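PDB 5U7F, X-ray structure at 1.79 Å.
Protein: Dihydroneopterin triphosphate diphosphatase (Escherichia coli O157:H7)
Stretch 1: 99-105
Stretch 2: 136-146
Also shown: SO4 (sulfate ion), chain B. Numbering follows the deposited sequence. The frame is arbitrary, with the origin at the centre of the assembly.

Stretch 1 99-105: TESWFCL
Stretch 2 (136-146) WSNRQAIEQFV

Residues 99-105 form a strand that extends beyond both ends of the stretch, with phi from -102° to -136° and psi from 115° to 160°. Residues 136-146 are helical, with a wider pi-type turn at 143-146. Ala141 N bonds to Ser137 O at 2.9 Å, and Phe145 N to Ala141 O at 3.0 Å. The two axes approach to 9.9 Å, and their N-to-C directions differ by 48°. The register pairs Glu100 with Ser137 (CA to CA 8.4 Å), Trp102 with Ala141 (CA to CA 7.3 Å) and Cys104 with Phe145 (CA to CA 7.4 Å). Strand alternation points the CA-to-CB bonds of Glu100, Trp102 and Cys104 toward the helix, while that of Phe103 points away.

Trp102 is the centre of the contact and gives the largest covered area. Its chi1 is m (-66°) and chi2 is -7°. Ala141 CB lies over the ring face, 3.7 Å from the centroid of the six-membered ring and 11° off its normal. The small methyl lets helix and indole pack closely. At the ring edge, Gln140 CG is 3.7 Å from Trp102 CH2, and Phe145 CE2 is 3.8 Å from Trp102 CE3.

The one hydrogen bond between the stretches runs from Ser137 OG to Glu100 OE1, 2.7 Å. Ser137 is p; Glu100 is t, t with chi3 77°. The same Glu100 OE1 accepts Trp102 NE1 at 2.9 Å, so this buried carboxylate oxygen has two donors.

Cys104 (chi1 -37°) places SG 3.8 Å from Phe145 CD1 and 4.4 Å from the ring centroid, in an oblique sulfur-aromatic contact. Phe145 has chi1 m (-72°) and chi2 -87°.

Trp136 (chi1 p, chi2 -104°) is exposed. Its NE1 donates to sulfate O3 at 3.1 Å. The stretches together bury 339 Å².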

ATOM      1  N   THR A  99       0.468  13.142   1.755  1.00 12.48           N
ATOM      2  CA  THR A  99       1.889  12.853   1.664  1.00 14.07           C
ATOM      3  C   THR A  99       2.110  11.366   2.012  1.00 17.86           C
ATOM      4  O   THR A  99       1.702  10.897   3.073  1.00 18.89           O
ATOM      5  CB  THR A  99       2.708  13.738   2.609  1.00 16.68           C
ATOM      6  OG1 THR A  99       2.474  15.126   2.293  1.00 19.37           O
ATOM      7  CG2 THR A  99       4.164  13.439   2.439  1.00 26.09           C
ATOM      8  N   GLU A 100       2.799  10.657   1.134  1.00 15.01           N
ATOM      9  CA  GLU A 100       2.894   9.206   1.189  1.00 13.89           C
ATOM     10  C   GLU A 100       4.346   8.747   1.183  1.00 15.97           C
ATOM     11  O   GLU A 100       5.083   9.116   0.269  1.00 15.72           O
ATOM     12  CB  GLU A 100       2.196   8.604  -0.019  1.00 15.32           C
ATOM     13  CG  GLU A 100       2.241   7.092  -0.150  1.00 19.93           C
ATOM     14  CD  GLU A 100       1.566   6.629  -1.455  1.00 24.85           C
ATOM     15  OE1 GLU A 100       2.176   6.756  -2.551  1.00 21.48           O
ATOM     16  OE2 GLU A 100       0.408   6.155  -1.387  1.00 23.98           O
ATOM     17  N   SER A 101       4.719   7.928   2.159  1.00 15.62           N
ATOM     18  CA  SER A 101       6.069   7.326   2.204  1.00 14.61           C
ATOM     19  C   SER A 101       6.058   5.862   1.784  1.00 19.11           C
ATOM     20  O   SER A 101       5.163   5.102   2.183  1.00 14.48           O
ATOM     21  CB  SER A 101       6.666   7.485   3.614  1.00 20.11           C
ATOM     22  OG  SER A 101       6.814   8.862   3.884  1.00 28.85           O
ATOM     23  N   TRP A 102       7.070   5.456   1.011  1.00 13.60           N
ATOM     24  CA  TRP A 102       7.036   4.152   0.339  1.00 16.33           C
ATOM     25  C   TRP A 102       7.889   3.132   1.075  1.00 18.48           C
ATOM     26  O   TRP A 102       8.997   3.437   1.516  1.00 18.09           O
ATOM     27  CB  TRP A 102       7.542   4.243  -1.120  1.00 19.48           C
ATOM     28  CG  TRP A 102       6.709   5.032  -2.050  1.00 15.20           C
ATOM     29  CD1 TRP A 102       5.475   5.585  -1.794  1.00 18.46           C
ATOM     30  CD2 TRP A 102       7.041   5.404  -3.384  1.00 13.33           C
ATOM     31  NE1 TRP A 102       5.028   6.254  -2.891  1.00 20.25           N
ATOM     32  CE2 TRP A 102       5.966   6.158  -3.885  1.00 15.88           C
ATOM     33  CE3 TRP A 102       8.149   5.180  -4.208  1.00 19.80           C
ATOM     34  CZ2 TRP A 102       5.949   6.669  -5.171  1.00 17.07           C
ATOM     35  CZ3 TRP A 102       8.128   5.685  -5.489  1.00 22.11           C
ATOM     36  CH2 TRP A 102       7.039   6.441  -5.955  1.00 24.27           C
ATOM     37  N   PHE A 103       7.369   1.914   1.145  1.00 15.32           N
ATOM     38  CA  PHE A 103       8.086   0.744   1.672  1.00 16.25           C
ATOM     39  C   PHE A 103       7.915  -0.440   0.695  1.00 18.30           C
ATOM     40  O   PHE A 103       6.981  -0.490  -0.124  1.00 15.45           O
ATOM     41  CB  PHE A 103       7.567   0.359   3.057  1.00 14.47           C
ATOM     42  CG  PHE A 103       7.764   1.412   4.103  1.00 17.25           C
ATOM     43  CD1 PHE A 103       6.897   2.498   4.193  1.00 20.99           C
ATOM     44  CD2 PHE A 103       8.819   1.331   4.990  1.00 19.70           C
ATOM     45  CE1 PHE A 103       7.096   3.472   5.159  1.00 17.65           C
ATOM     46  CE2 PHE A 103       9.025   2.313   5.960  1.00 17.77           C
ATOM     47  CZ  PHE A 103       8.175   3.367   6.049  1.00 19.75           C
ATOM     48  N   CYS A 104       8.818  -1.411   0.796  1.00 15.51           N
ATOM     49  CA  CYS A 104       8.815  -2.580  -0.083  1.00 19.87           C
ATOM     50  C   CYS A 104       8.831  -3.798   0.836  1.00 18.25           C
ATOM     51  O   CYS A 104       9.467  -3.773   1.883  1.00 21.10           O
ATOM     52  CB  CYS A 104      10.028  -2.540  -1.042  1.00 29.42           C
ATOM     53  SG  CYS A 104      10.456  -0.842  -1.625  1.00 59.67           S
ATOM     54  N   LEU A 105       8.062  -4.826   0.506  1.00 21.58           N
ATOM     55  CA  LEU A 105       8.078  -6.061   1.283  1.00 19.09           C
ATOM     56  C   LEU A 105       8.104  -7.253   0.337  1.00 15.40           C
ATOM     57  O   LEU A 105       7.171  -7.507  -0.416  1.00 20.65           O
ATOM     58  CB  LEU A 105       6.883  -6.147   2.236  1.00 23.44           C
ATOM     59  CG  LEU A 105       6.734  -7.478   2.985  1.00 23.24           C
ATOM     60  CD1 LEU A 105       7.941  -7.708   3.892  1.00 28.09           C
ATOM     61  CD2 LEU A 105       5.451  -7.528   3.774  1.00 23.44           C
ATOM     62  N   TRP A 136      -1.244   7.036  -9.176  1.00 17.88           N
ATOM     63  CA  TRP A 136       0.007   7.257  -9.885  1.00 19.11           C
ATOM     64  C   TRP A 136       1.192   6.970  -9.005  1.00 13.80           C
ATOM     65  O   TRP A 136       2.199   6.555  -9.516  1.00 15.20           O
ATOM     66  CB  TRP A 136       0.102   8.679 -10.486  1.00 17.64           C
ATOM     67  CG  TRP A 136       0.216   9.836  -9.550  1.00 15.25           C
ATOM     68  CD1 TRP A 136      -0.772  10.693  -9.225  1.00 14.44           C
ATOM     69  CD2 TRP A 136       1.395  10.304  -8.907  1.00 14.38           C
ATOM     70  NE1 TRP A 136      -0.296  11.675  -8.370  1.00 15.68           N
ATOM     71  CE2 TRP A 136       1.034  11.455  -8.163  1.00 15.66           C
ATOM     72  CE3 TRP A 136       2.718   9.854  -8.861  1.00 17.74           C
ATOM     73  CZ2 TRP A 136       1.940  12.145  -7.383  1.00 13.51           C
ATOM     74  CZ3 TRP A 136       3.627  10.545  -8.084  1.00 19.18           C
ATOM     75  CH2 TRP A 136       3.231  11.674  -7.343  1.00 14.50           C
ATOM     76  N   SER A 137       1.079   7.135  -7.693  1.00 14.99           N
ATOM     77  CA  SER A 137       2.232   6.916  -6.828  1.00 19.65           C
ATOM     78  C   SER A 137       2.462   5.403  -6.648  1.00 15.22           C
ATOM     79  O   SER A 137       3.600   4.931  -6.667  1.00 13.37           O
ATOM     80  CB  SER A 137       2.045   7.603  -5.480  1.00 16.92           C
ATOM     81  OG  SER A 137       0.882   7.130  -4.836  1.00 18.04           O
ATOM     82  N   ASN A 138       1.373   4.662  -6.480  1.00 13.34           N
ATOM     83  CA  ASN A 138       1.406   3.187  -6.421  1.00 11.95           C
ATOM     84  C   ASN A 138       2.025   2.608  -7.678  1.00 13.91           C
ATOM     85  O   ASN A 138       2.890   1.719  -7.606  1.00 13.56           O
ATOM     86  CB  ASN A 138      -0.005   2.632  -6.215  1.00 17.06           C
ATOM     87  CG  ASN A 138      -0.040   1.251  -5.536  1.00 17.48           C
ATOM     88  OD1 ASN A 138      -1.038   0.931  -4.853  1.00 15.39           O
ATOM     89  ND2 ASN A 138       1.026   0.417  -5.720  1.00 15.61           N
ATOM     90  N   ARG A 139       1.603   3.118  -8.824  1.00 15.23           N
ATOM     91  CA  ARG A 139       2.203   2.738 -10.088  1.00 17.18           C
ATOM     92  C   ARG A 139       3.694   2.984 -10.106  1.00 17.58           C
ATOM     93  O   ARG A 139       4.492   2.079 -10.432  1.00 15.95           O
ATOM     94  CB  ARG A 139       1.555   3.495 -11.213  1.00 12.85           C
ATOM     95  CG  ARG A 139       2.258   3.353 -12.555  1.00 18.82           C
ATOM     96  CD  ARG A 139       1.352   3.830 -13.669  1.00 23.01           C
ATOM     97  NE  ARG A 139       1.256   5.278 -13.650  1.00 33.86           N
ATOM     98  CZ  ARG A 139       0.160   5.998 -13.431  1.00 36.48           C
ATOM     99  NH1 ARG A 139      -1.038   5.439 -13.181  1.00 30.37           N
ATOM    100  NH2 ARG A 139       0.292   7.319 -13.480  1.00 30.88           N
ATOM    101  N   GLN A 140       4.076   4.203  -9.745  1.00 16.59           N
ATOM    102  CA  GLN A 140       5.484   4.581  -9.804  1.00 16.40           C
ATOM    103  C   GLN A 140       6.333   3.713  -8.857  1.00 16.58           C
ATOM    104  O   GLN A 140       7.455   3.321  -9.185  1.00 17.94           O
ATOM    105  CB  GLN A 140       5.651   6.064  -9.471  1.00 16.96           C
ATOM    106  CG  GLN A 140       7.071   6.587  -9.700  1.00 31.72           C
ATOM    107  CD  GLN A 140       7.218   8.111  -9.479  1.00 24.61           C
ATOM    108  OE1 GLN A 140       8.239   8.575  -8.972  1.00 46.57           O
ATOM    109  NE2 GLN A 140       6.221   8.868  -9.892  1.00 30.79           N
ATOM    110  N   ALA A 141       5.790   3.378  -7.693  1.00 16.41           N
ATOM    111  CA  ALA A 141       6.524   2.581  -6.729  1.00 14.76           C
ATOM    112  C   ALA A 141       6.743   1.166  -7.274  1.00 15.23           C
ATOM    113  O   ALA A 141       7.828   0.628  -7.146  1.00 15.74           O
ATOM    114  CB  ALA A 141       5.802   2.547  -5.390  1.00 16.15           C
ATOM    115  N   ILE A 142       5.722   0.593  -7.896  1.00 13.50           N
ATOM    116  CA  ILE A 142       5.851  -0.742  -8.499  1.00 13.17           C
ATOM    117  C   ILE A 142       6.950  -0.681  -9.577  1.00 16.98           C
ATOM    118  O   ILE A 142       7.845  -1.538  -9.639  1.00 15.80           O
ATOM    119  CB  ILE A 142       4.499  -1.219  -9.076  1.00 14.80           C
ATOM    120  CG1 ILE A 142       3.517  -1.480  -7.936  1.00 19.66           C
ATOM    121  CG2 ILE A 142       4.669  -2.531  -9.926  1.00 19.45           C
ATOM    122  CD1 ILE A 142       2.069  -1.712  -8.418  1.00 17.31           C
ATOM    123  N   GLU A 143       6.911   0.359 -10.399  1.00 22.18           N
ATOM    124  CA  GLU A 143       7.852   0.483 -11.515  1.00 19.50           C
ATOM    125  C   GLU A 143       9.280   0.613 -11.027  1.00 25.00           C
ATOM    126  O   GLU A 143      10.202  -0.036 -11.558  1.00 26.51           O
ATOM    127  CB  GLU A 143       7.500   1.666 -12.415  1.00 22.50           C
ATOM    128  CG  GLU A 143       6.177   1.473 -13.185  1.00 28.27           C
ATOM    129  CD  GLU A 143       5.715   2.683 -14.006  1.00 30.23           C
ATOM    130  OE1 GLU A 143       5.993   3.848 -13.633  1.00 36.02           O
ATOM    131  OE2 GLU A 143       5.029   2.464 -15.032  1.00 35.26           O
ATOM    132  N   GLN A 144       9.477   1.392  -9.984  1.00 23.09           N
ATOM    133  CA  GLN A 144      10.828   1.699  -9.566  1.00 21.15           C
ATOM    134  C   GLN A 144      11.435   0.672  -8.617  1.00 25.77           C
ATOM    135  O   GLN A 144      12.661   0.574  -8.539  1.00 21.67           O
ATOM    136  CB  GLN A 144      10.853   3.097  -8.938  1.00 22.23           C
ATOM    137  CG  GLN A 144      10.560   4.171  -9.960  1.00 29.75           C
ATOM    138  CD  GLN A 144      10.640   5.576  -9.366  1.00 45.00           C
ATOM    139  OE1 GLN A 144      10.645   5.743  -8.141  1.00 34.54           O
ATOM    140  NE2 GLN A 144      10.708   6.589 -10.234  1.00 49.24           N
ATOM    141  N   PHE A 145      10.615  -0.104  -7.903  1.00 24.37           N
ATOM    142  CA  PHE A 145      11.154  -0.978  -6.865  1.00 21.88           C
ATOM    143  C   PHE A 145      10.838  -2.451  -7.056  1.00 21.29           C
ATOM    144  O   PHE A 145      11.430  -3.290  -6.391  1.00 29.89           O
ATOM    145  CB  PHE A 145      10.666  -0.512  -5.495  1.00 21.04           C
ATOM    146  CG  PHE A 145      11.306   0.775  -5.043  1.00 26.02           C
ATOM    147  CD1 PHE A 145      12.519   0.769  -4.353  1.00 30.73           C
ATOM    148  CD2 PHE A 145      10.731   1.988  -5.345  1.00 23.13           C
ATOM    149  CE1 PHE A 145      13.127   1.963  -3.958  1.00 29.57           C
ATOM    150  CE2 PHE A 145      11.329   3.177  -4.943  1.00 22.13           C
ATOM    151  CZ  PHE A 145      12.525   3.164  -4.260  1.00 30.84           C
ATOM    152  N   VAL A 146       9.943  -2.776  -7.976  1.00 18.93           N
ATOM    153  CA  VAL A 146       9.727  -4.182  -8.338  1.00 22.46           C
ATOM    154  C   VAL A 146      10.346  -4.473  -9.687  1.00 24.69           C
ATOM    155  O   VAL A 146      11.180  -5.376  -9.823  1.00 28.45           O
ATOM    156  CB  VAL A 146       8.230  -4.570  -8.394  1.00 16.23           C
ATOM    157  CG1 VAL A 146       8.096  -6.057  -8.813  1.00 21.91           C
ATOM    158  CG2 VAL A 146       7.601  -4.341  -7.031  1.00 21.91           C
TER
HETATM  159  S   SO4 B 201      -1.162  15.430  -8.445  0.50 18.48           S
HETATM  160  O1  SO4 B 201      -2.010  16.101  -9.432  0.71 18.35           O
HETATM  161  O2  SO4 B 201      -0.882  16.355  -7.355  0.98 17.56           O
HETATM  162  O3  SO4 B 201      -1.893  14.270  -7.932  0.39 18.95           O
HETATM  163  O4  SO4 B 201       0.083  15.010  -9.078  0.27 17.51           O